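Local atomic coordinates of spot 14 protein (Mus musculus, PDB entry 3ONT), a protein that helps regulate lipogenesis, notably in the lactating mammary gland, and may act by binding MID1IP1 and keeping it from ACACA. Residues Leu39-Leu44 with Ala55-Thr60. Sequence-based numbering, arbitrary orientation.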
# COMPACT_ATOMS: atom_id res chain seq x y z
N LEU A 39 25.59 -13.86 -10.53
CA LEU A 39 24.99 -13.79 -9.19
C LEU A 39 24.65 -15.17 -8.62
O LEU A 39 24.47 -15.31 -7.41
CB LEU A 39 23.74 -12.91 -9.18
CG LEU A 39 23.85 -11.43 -9.56
CD1 LEU A 39 22.47 -10.73 -9.57
CD2 LEU A 39 24.79 -10.68 -8.61
N ARG A 40 24.56 -16.19 -9.47
CA ARG A 40 24.28 -17.55 -8.96
C ARG A 40 25.42 -17.92 -8.02
O ARG A 40 26.59 -17.54 -8.27
CB ARG A 40 24.26 -18.57 -10.07
CG ARG A 40 23.24 -18.35 -11.13
CD ARG A 40 22.13 -19.31 -10.95
NE ARG A 40 21.20 -19.25 -12.07
CZ ARG A 40 19.94 -19.67 -12.02
NH1 ARG A 40 19.44 -20.17 -10.90
NH2 ARG A 40 19.16 -19.58 -13.09
N ASP A 41 25.09 -18.63 -6.95
CA ASP A 41 26.09 -19.16 -6.02
C ASP A 41 26.78 -18.12 -5.13
O ASP A 41 27.79 -18.44 -4.51
CB ASP A 41 27.16 -19.94 -6.77
CG ASP A 41 26.59 -21.12 -7.51
OD1 ASP A 41 25.56 -21.67 -7.02
OD2 ASP A 41 27.17 -21.50 -8.56
N VAL A 42 26.27 -16.89 -5.11
CA VAL A 42 26.75 -15.87 -4.19
C VAL A 42 25.77 -15.94 -3.05
O VAL A 42 24.57 -15.76 -3.26
CB VAL A 42 26.76 -14.45 -4.79
CG1 VAL A 42 27.07 -13.41 -3.72
CG2 VAL A 42 27.76 -14.35 -5.93
N GLN A 43 26.30 -16.23 -1.86
CA GLN A 43 25.46 -16.45 -0.68
C GLN A 43 24.78 -15.19 -0.16
O GLN A 43 25.32 -14.09 -0.24
CB GLN A 43 26.21 -17.18 0.43
CG GLN A 43 26.24 -18.71 0.22
CD GLN A 43 25.02 -19.26 -0.55
OE1 GLN A 43 25.17 -20.17 -1.38
NE2 GLN A 43 23.80 -18.71 -0.29
N LEU A 44 23.56 -15.38 0.32
CA LEU A 44 22.77 -14.29 0.88
C LEU A 44 23.30 -13.86 2.26
O LEU A 44 23.36 -12.66 2.55
CB LEU A 44 21.30 -14.72 0.99
CG LEU A 44 20.57 -14.80 -0.35
CD1 LEU A 44 19.26 -15.55 -0.22
CD2 LEU A 44 20.35 -13.41 -0.85
N ALA A 55 19.92 -24.11 -2.12
CA ALA A 55 19.15 -23.10 -1.40
C ALA A 55 19.16 -21.79 -2.19
O ALA A 55 19.94 -21.64 -3.13
CB ALA A 55 19.73 -22.89 0.01
N PRO A 56 18.26 -20.84 -1.83
CA PRO A 56 18.25 -19.47 -2.36
C PRO A 56 19.58 -18.71 -2.22
O PRO A 56 20.23 -18.75 -1.17
CB PRO A 56 17.20 -18.80 -1.49
CG PRO A 56 16.22 -19.89 -1.24
CD PRO A 56 17.01 -21.16 -1.12
N ASP A 57 19.95 -18.00 -3.29
CA ASP A 57 21.15 -17.18 -3.31
C ASP A 57 20.85 -15.76 -3.80
O ASP A 57 19.69 -15.37 -3.99
CB ASP A 57 22.21 -17.82 -4.21
CG ASP A 57 21.71 -18.10 -5.65
OD1 ASP A 57 22.32 -18.95 -6.35
OD2 ASP A 57 20.71 -17.48 -6.11
N LEU A 58 21.91 -15.00 -4.07
CA LEU A 58 21.80 -13.64 -4.57
C LEU A 58 21.00 -13.54 -5.87
O LEU A 58 20.27 -12.58 -6.07
CB LEU A 58 23.17 -13.03 -4.74
CG LEU A 58 23.16 -11.50 -4.77
CD1 LEU A 58 22.31 -10.93 -3.62
CD2 LEU A 58 24.59 -10.95 -4.73
N TYR A 59 21.13 -14.52 -6.76
CA TYR A 59 20.33 -14.47 -7.97
C TYR A 59 18.83 -14.59 -7.69
O TYR A 59 18.02 -13.92 -8.35
CB TYR A 59 20.80 -15.51 -9.00
CG TYR A 59 19.91 -15.55 -10.22
CD1 TYR A 59 20.10 -14.65 -11.27
CD2 TYR A 59 18.86 -16.47 -10.31
CE1 TYR A 59 19.28 -14.69 -12.38
CE2 TYR A 59 18.03 -16.50 -11.40
CZ TYR A 59 18.24 -15.62 -12.44
OH TYR A 59 17.41 -15.66 -13.53
N THR A 60 18.46 -15.41 -6.71
CA THR A 60 17.07 -15.57 -6.32
C THR A 60 16.54 -14.24 -5.77
O THR A 60 15.40 -13.85 -6.02
CB THR A 60 16.93 -16.62 -5.21
OG1 THR A 60 17.74 -17.75 -5.53
CG2 THR A 60 15.48 -17.05 -5.02
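An N-capped helix start tied to a preceding beta turn joins R40, D41 and V42 to D57, L58 and Y59, where the loop after helix 15-32 returns to the first turn of helix 58-73. D57 is the N-cap residue, and its carboxylate works in two directions. OD2 accepts from T60 N at 3.1 Å, nearly along the C-O bond, and from T60 OG1, which comes from above the carboxylate plane. OD1 takes D41 N, inside the type II turn L39-V42, at 2.9 Å; that donor also stands out of the plane, by 48°. With chi1 at 56°, CG of D57 sits between the backbone N and the carbonyl carbon, from where the carboxylate reaches both D41 N and the amide of T60. An alanine here would probably leave D41 N and T60 N without their acceptor and let the turn drift from the helix end. A second, backbone tie, L58 N to V42 O at 2.9 Å, joins the last residue of the turn to the first residue of the helix.

Apolar side chains pack beside these bonds: L58 CD2 touches V42 CG1 at 3.6 Å and L39 CD2 at 3.9 Å. L44 rests on the backbone of P56 and D57, CG near D57 C and CD1 near P56 O. V140, Y144 and M147 of the second subunit pack on L58, L39 and V42 respectively. At the exposed margin, the side chain of R40, bent at chi2, runs alongside Y59, its guanidinium stacked on one ring face with planes 26° apart. This cation-pi contact is off-centre, toward the rim, where R40 NH2 lies 3.7 Å from Y59 CE2.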